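Local coordinates for protein toll (Drosophila melanogaster, PDB 4LXR) that serves as the receptor for the cleaved cytokine spaetzle C-106, switching on the Toll signaling pathway in embryonic dorsal-ventral patterning and antifungal immunity, at residues 42-48 and 67-73; 603-608 and 632-636. All blocks are in the same frame, centred on the assembly; numbering follows the deposited sequence.

Contact 1: residues 42-48 and 67-73; sequences IQPKDYV and LRIGEVD
A water links the carboxylates of Asp-46 and Asp-73, lying 2.6 Å from Asp-46 OD1 and 2.6 Å from Asp-73 OD2; it bridges two like charges, Asp-46 OD1 and Asp-73 OD2 being 4.4 Å apart. The other oxygen, Asp-73 OD1, accepts a hydrogen bond from Gly-3 N of the spaetzle C-106 chain, so the contact borders the ligand. The motif is a beta-hairpin near the N-terminal end of the leucine-rich-repeat ectodomain, laid against the chain that enters strand 74-78. Its corner is a type II turn over Pro-44 (phi/psi -47/129) and Lys-45 (74/-21), closed by Asp-46 N to Gln-43 O at 2.8 Å; Asp-46 and Tyr-47 together oppose Gln-43 in a classic beta bulge. Asp-73 N forks weakly to Lys-45 O (3.3 Å) and Asp-46 O (3.1 Å). The corner is also met by a CA-H...O contact from Lys-45 CA to Glu-71 O, 3.3 Å, 160° at the hydrogen. The CA atoms of Lys-45 and Val-72 approach to 4.2 Å.

Beneath the corner, Val-72 (chi1 p) is buried, its CG2 lying 3.3 Å from Tyr-47 N and 3.5 Å from Asp-46 C. Farther along, Ile-42 and Val-48 point toward 67-73, and Ile-97 of strand 97-98 touches Val-48, Ile-69 and Val-72. Val-48 CG1 approaches Val-72 CG1 to 4.1 Å. Ile-42 and Ile-69 are both mt rotamers. Ile-69 CD1 touches two hairpin side chains, 3.8 Å from Val-48 CG2 and 3.9 Å from Ile-42 CD1, and Leu-67 CD1 lies 4.0 Å from that same Ile-42 CD1.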
loop_
_atom_site.group_PDB
_atom_site.type_symbol
_atom_site.label_atom_id
_atom_site.label_comp_id
_atom_site.label_asym_id
_atom_site.label_seq_id
_atom_site.Cartn_x
_atom_site.Cartn_y
_atom_site.Cartn_z
ATOM N N ILE A 42 3.967 -31.991 -21.184
ATOM C CA ILE A 42 3.131 -32.032 -22.369
ATOM C C ILE A 42 1.804 -31.336 -22.112
ATOM O O ILE A 42 1.070 -31.684 -21.175
ATOM C CB ILE A 42 2.866 -33.481 -22.822
ATOM C CG1 ILE A 42 4.185 -34.232 -23.017
ATOM C CG2 ILE A 42 2.029 -33.498 -24.092
ATOM C CD1 ILE A 42 4.019 -35.654 -23.527
ATOM N N GLN A 43 1.523 -30.336 -22.936
ATOM C CA GLN A 43 0.226 -29.670 -22.973
ATOM C C GLN A 43 -0.301 -29.851 -24.400
ATOM O O GLN A 43 0.064 -29.096 -25.304
ATOM C CB GLN A 43 0.377 -28.192 -22.607
ATOM C CG GLN A 43 -0.891 -27.367 -22.669
ATOM C CD GLN A 43 -1.753 -27.541 -21.441
ATOM O OE1 GLN A 43 -1.308 -27.302 -20.317
ATOM N NE2 GLN A 43 -2.993 -27.969 -21.645
ATOM N N PRO A 44 -1.146 -30.877 -24.602
ATOM C CA PRO A 44 -1.585 -31.400 -25.905
ATOM C C PRO A 44 -2.024 -30.316 -26.882
ATOM O O PRO A 44 -2.830 -29.470 -26.504
ATOM C CB PRO A 44 -2.772 -32.290 -25.536
ATOM C CG PRO A 44 -2.471 -32.741 -24.141
ATOM C CD PRO A 44 -1.819 -31.562 -23.479
ATOM N N LYS A 45 -1.483 -30.356 -28.105
ATOM C CA LYS A 45 -1.743 -29.367 -29.163
ATOM C C LYS A 45 -1.043 -28.034 -28.937
ATOM O O LYS A 45 -0.854 -27.268 -29.883
ATOM C CB LYS A 45 -3.243 -29.126 -29.392
ATOM C CG LYS A 45 -4.024 -30.340 -29.856
ATOM C CD LYS A 45 -5.485 -29.985 -30.110
ATOM C CE LYS A 45 -6.332 -31.230 -30.372
ATOM N NZ LYS A 45 -7.797 -30.939 -30.431
ATOM N N ASP A 46 -0.661 -27.752 -27.694
ATOM C CA ASP A 46 -0.073 -26.456 -27.363
ATOM C C ASP A 46 1.457 -26.491 -27.385
ATOM O O ASP A 46 2.099 -25.866 -28.235
ATOM C CB ASP A 46 -0.590 -25.960 -26.006
ATOM C CG ASP A 46 -0.175 -24.524 -25.702
ATOM O OD1 ASP A 46 0.263 -23.810 -26.627
ATOM O OD2 ASP A 46 -0.304 -24.103 -24.531
ATOM N N TYR A 47 2.044 -27.220 -26.448
ATOM C CA TYR A 47 3.491 -27.278 -26.384
ATOM C C TYR A 47 4.015 -28.549 -25.731
ATOM O O TYR A 47 3.302 -29.235 -24.980
ATOM C CB TYR A 47 4.039 -26.046 -25.670
ATOM C CG TYR A 47 3.954 -26.099 -24.164
ATOM C CD1 TYR A 47 2.776 -25.769 -23.500
ATOM C CD2 TYR A 47 5.064 -26.452 -23.399
ATOM C CE1 TYR A 47 2.702 -25.801 -22.113
ATOM C CE2 TYR A 47 4.996 -26.494 -22.016
ATOM C CZ TYR A 47 3.815 -26.172 -21.383
ATOM O OH TYR A 47 3.750 -26.207 -20.010
ATOM N N VAL A 48 5.266 -28.865 -26.037
ATOM C CA VAL A 48 5.993 -29.892 -25.314
ATOM C C VAL A 48 7.306 -29.277 -24.846
ATOM O O VAL A 48 8.017 -28.662 -25.636
ATOM C CB VAL A 48 6.238 -31.154 -26.183
ATOM C CG1 VAL A 48 6.887 -30.791 -27.524
ATOM C CG2 VAL A 48 7.090 -32.166 -25.435
ATOM N N LEU A 67 5.720 -42.285 -27.863
ATOM C CA LEU A 67 4.931 -41.253 -27.196
ATOM C C LEU A 67 3.724 -40.813 -28.023
ATOM O O LEU A 67 2.638 -40.588 -27.479
ATOM C CB LEU A 67 5.792 -40.037 -26.878
ATOM C CG LEU A 67 6.146 -39.786 -25.418
ATOM C CD1 LEU A 67 6.487 -38.325 -25.209
ATOM C CD2 LEU A 67 5.009 -40.198 -24.519
ATOM N N ARG A 68 3.927 -40.697 -29.334
ATOM C CA ARG A 68 2.912 -40.180 -30.256
ATOM C C ARG A 68 2.290 -38.865 -29.789
ATOM O O ARG A 68 1.078 -38.769 -29.619
ATOM C CB ARG A 68 1.827 -41.226 -30.540
ATOM C CG ARG A 68 2.348 -42.493 -31.204
ATOM C CD ARG A 68 1.211 -43.395 -31.694
ATOM N NE ARG A 68 0.851 -43.128 -33.089
ATOM C CZ ARG A 68 -0.293 -42.572 -33.489
ATOM N NH1 ARG A 68 -0.517 -42.372 -34.784
ATOM N NH2 ARG A 68 -1.216 -42.221 -32.600
ATOM N N ILE A 69 3.117 -37.851 -29.575
ATOM C CA ILE A 69 2.598 -36.571 -29.094
ATOM C C ILE A 69 1.580 -35.943 -30.064
ATOM O O ILE A 69 0.544 -35.450 -29.637
ATOM C CB ILE A 69 3.740 -35.589 -28.731
ATOM C CG1 ILE A 69 4.554 -36.148 -27.557
ATOM C CG2 ILE A 69 3.191 -34.199 -28.411
ATOM C CD1 ILE A 69 5.649 -35.239 -27.075
ATOM N N GLY A 70 1.860 -35.985 -31.363
ATOM C CA GLY A 70 0.931 -35.446 -32.344
ATOM C C GLY A 70 1.224 -34.001 -32.704
ATOM O O GLY A 70 2.327 -33.503 -32.458
ATOM N N GLU A 71 0.252 -33.316 -33.297
ATOM C CA GLU A 71 0.456 -31.915 -33.642
ATOM C C GLU A 71 0.640 -31.031 -32.407
ATOM O O GLU A 71 -0.119 -31.108 -31.445
ATOM C CB GLU A 71 -0.669 -31.370 -34.523
ATOM C CG GLU A 71 -0.370 -29.956 -35.041
ATOM C CD GLU A 71 -1.297 -29.512 -36.157
ATOM O OE1 GLU A 71 -2.117 -30.335 -36.618
ATOM O OE2 GLU A 71 -1.200 -28.338 -36.574
ATOM N N VAL A 72 1.659 -30.185 -32.437
ATOM C CA VAL A 72 1.911 -29.311 -31.307
ATOM C C VAL A 72 2.547 -28.003 -31.797
ATOM O O VAL A 72 3.338 -28.012 -32.736
ATOM C CB VAL A 72 2.758 -30.050 -30.240
ATOM C CG1 VAL A 72 4.245 -30.103 -30.636
ATOM C CG2 VAL A 72 2.565 -29.423 -28.896
ATOM N N ASP A 73 2.171 -26.879 -31.190
ATOM C CA ASP A 73 2.579 -25.556 -31.680
ATOM C C ASP A 73 4.041 -25.214 -31.381
ATOM O O ASP A 73 4.786 -24.745 -32.250
ATOM C CB ASP A 73 1.637 -24.474 -31.117
ATOM C CG ASP A 73 2.205 -23.057 -31.243
ATOM O OD1 ASP A 73 2.319 -22.537 -32.373
ATOM O OD2 ASP A 73 2.509 -22.448 -30.197
HETATM O O HOH W 1 2.127 -22.244 -27.605
#

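Contact 2: residues 603-608 and 632-636; sequences KCPRGC and PRLPN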
loop_
_atom_site.group_PDB
_atom_site.type_symbol
_atom_site.label_atom_id
_atom_site.label_comp_id
_atom_site.label_asym_id
_atom_site.label_seq_id
_atom_site.Cartn_x
_atom_site.Cartn_y
_atom_site.Cartn_z
ATOM N N LYS A 603 -13.236 27.253 46.672
ATOM C CA LYS A 603 -12.659 26.109 45.964
ATOM C C LYS A 603 -12.025 25.069 46.904
ATOM O O LYS A 603 -12.496 24.883 48.024
ATOM C CB LYS A 603 -11.677 26.574 44.895
ATOM C CG LYS A 603 -12.357 27.343 43.782
ATOM C CD LYS A 603 -11.454 27.490 42.573
ATOM C CE LYS A 603 -12.199 28.128 41.417
ATOM N NZ LYS A 603 -11.366 28.143 40.189
ATOM N N CYS A 604 -10.969 24.390 46.455
ATOM C CA CYS A 604 -10.421 23.265 47.221
ATOM C C CYS A 604 -9.641 23.677 48.475
ATOM O O CYS A 604 -8.676 24.430 48.386
ATOM C CB CYS A 604 -9.560 22.353 46.339
ATOM S SG CYS A 604 -9.303 20.676 47.032
ATOM N N PRO A 605 -10.052 23.157 49.644
ATOM C CA PRO A 605 -9.412 23.453 50.935
ATOM C C PRO A 605 -7.919 23.124 50.941
ATOM O O PRO A 605 -7.499 22.220 50.224
ATOM C CB PRO A 605 -10.159 22.539 51.914
ATOM C CG PRO A 605 -11.460 22.260 51.257
ATOM C CD PRO A 605 -11.184 22.225 49.790
ATOM N N ARG A 606 -7.153 23.834 51.768
ATOM C CA ARG A 606 -5.683 23.803 51.744
ATOM C C ARG A 606 -5.016 22.441 51.536
ATOM O O ARG A 606 -4.471 22.171 50.464
ATOM C CB ARG A 606 -5.107 24.487 52.992
ATOM C CG ARG A 606 -5.041 26.005 52.884
ATOM C CD ARG A 606 -4.341 26.633 54.081
ATOM N NE ARG A 606 -4.127 28.069 53.898
ATOM C CZ ARG A 606 -3.596 28.871 54.819
ATOM N NH1 ARG A 606 -3.225 28.381 55.994
ATOM N NH2 ARG A 606 -3.438 30.165 54.566
ATOM N N GLY A 607 -5.048 21.594 52.560
ATOM C CA GLY A 607 -4.387 20.304 52.488
ATOM C C GLY A 607 -5.288 19.211 51.949
ATOM O O GLY A 607 -5.172 18.044 52.338
ATOM N N CYS A 608 -6.196 19.593 51.058
ATOM C CA CYS A 608 -7.153 18.654 50.492
ATOM C C CYS A 608 -6.975 18.596 48.980
ATOM O O CYS A 608 -6.545 19.569 48.354
ATOM C CB CYS A 608 -8.599 19.059 50.835
ATOM S SG CYS A 608 -8.992 19.218 52.607
ATOM N N PRO A 632 -12.841 21.813 57.337
ATOM C CA PRO A 632 -12.342 23.053 56.727
ATOM C C PRO A 632 -13.380 23.693 55.816
ATOM O O PRO A 632 -14.349 23.036 55.433
ATOM C CB PRO A 632 -11.141 22.579 55.911
ATOM C CG PRO A 632 -11.462 21.176 55.561
ATOM C CD PRO A 632 -12.219 20.617 56.745
ATOM N N ARG A 633 -13.174 24.967 55.496
ATOM C CA ARG A 633 -13.994 25.717 54.543
ATOM C C ARG A 633 -14.190 24.969 53.228
ATOM O O ARG A 633 -13.218 24.658 52.538
ATOM C CB ARG A 633 -13.319 27.054 54.247
ATOM C CG ARG A 633 -12.941 27.850 55.477
ATOM C CD ARG A 633 -12.295 29.179 55.080
ATOM N NE ARG A 633 -12.314 30.152 56.169
ATOM C CZ ARG A 633 -11.840 31.391 56.076
ATOM N NH1 ARG A 633 -11.298 31.813 54.942
ATOM N NH2 ARG A 633 -11.905 32.207 57.120
ATOM N N LEU A 634 -15.446 24.704 52.872
ATOM C CA LEU A 634 -15.763 23.913 51.678
ATOM C C LEU A 634 -16.241 24.780 50.516
ATOM O O LEU A 634 -16.874 25.811 50.727
ATOM C CB LEU A 634 -16.816 22.834 52.003
ATOM C CG LEU A 634 -16.413 21.785 53.042
ATOM C CD1 LEU A 634 -17.506 20.706 53.241
ATOM C CD2 LEU A 634 -15.087 21.139 52.672
ATOM N N PRO A 635 -15.939 24.358 49.278
ATOM C CA PRO A 635 -16.420 25.083 48.100
ATOM C C PRO A 635 -17.903 24.842 47.884
ATOM O O PRO A 635 -18.402 23.785 48.242
ATOM C CB PRO A 635 -15.628 24.449 46.952
ATOM C CG PRO A 635 -15.308 23.076 47.429
ATOM C CD PRO A 635 -15.101 23.200 48.912
ATOM N N ASN A 636 -18.596 25.814 47.306
ATOM C CA ASN A 636 -20.007 25.653 46.976
ATOM C C ASN A 636 -20.238 24.605 45.890
ATOM O O ASN A 636 -19.428 24.454 44.975
ATOM C CB ASN A 636 -20.605 26.994 46.557
ATOM C CG ASN A 636 -21.385 27.652 47.672
ATOM O OD1 ASN A 636 -22.602 27.821 47.576
ATOM N ND2 ASN A 636 -20.696 28.007 48.751
#
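Lys-603 is the first residue modelled after a disordered linker, and its CA-to-CB bond points away from 632-636 while its carbonyl faces it. Lys-603 O lies 3.2 Å from Pro-635 CD, and the CA atoms of Lys-603 and Pro-635 are 4.4 Å apart. Cys-604 also points away; its sulfur is bound to Cys-610, and its backbone is hydrogen-bonded to Asp-594. With Pro-605 the chain presents its main apolar surface to the partner. The buried ring meets Pro-632, Leu-634 and Pro-635 along three of its carbons: Pro-605 CB to Pro-632 CG, Pro-605 CG to Leu-634 CD2 and Pro-605 CD to Pro-635 CD are each 4.1 Å. Pro-605 CG also lies 3.2 Å from the carbonyl oxygen of Arg-633. No hydrogen bond joins the segments; the contact is mainly apolar packing around Pro-605, and its three prolines have no amide hydrogen to donate. Arg-606 and Gly-607 then form the exposed corner of a beta turn, closed by Cys-608 N to Pro-605 O at 3.0 Å. That turn brings Cys-608 back toward the partner, with SG 4.3 Å from Pro-632 CG and disulfide-bonded to Cys-623. The closely spaced Cys-604, Cys-608 and Cys-610, with Cys-623 farther on, are the hallmark of a cysteine-rich LRRNT cap, here opening the second leucine-rich-repeat block. Segment 603-608 leads into strand 609-613, whereas 632-636 runs extended in the loop that connects strand 618-622 to strand 643-647; Leu-634 and Pro-635 rest on Ile-621 of strand 618-622, and Tyr-664 and Leu-593, both from loops, touch Leu-634 and Pro-635 respectively.

Contacts 1 and 2 belong to the N-terminal parts of two successive leucine-rich-repeat blocks of the same ectodomain. They follow one another along the chain and lie on opposite sides of its centre, about 97 Å apart between centres and about 83 Å between nearest atoms, without touching. Their surroundings differ: 42-48 with 67-73 reaches the bound spaetzle C-106 chain through Asp-73, whereas no other protein chain of the assembly touches 603-608 or 632-636. Contact 2 instead has a sugar in its vicinity, an N-acetylglucosamine about 11 Å from the Leu-634 side chain. One joint includes weak backbone bonds and a water; the other is apolar packing centred on prolines, with disulfides tying 603-608 to other residues.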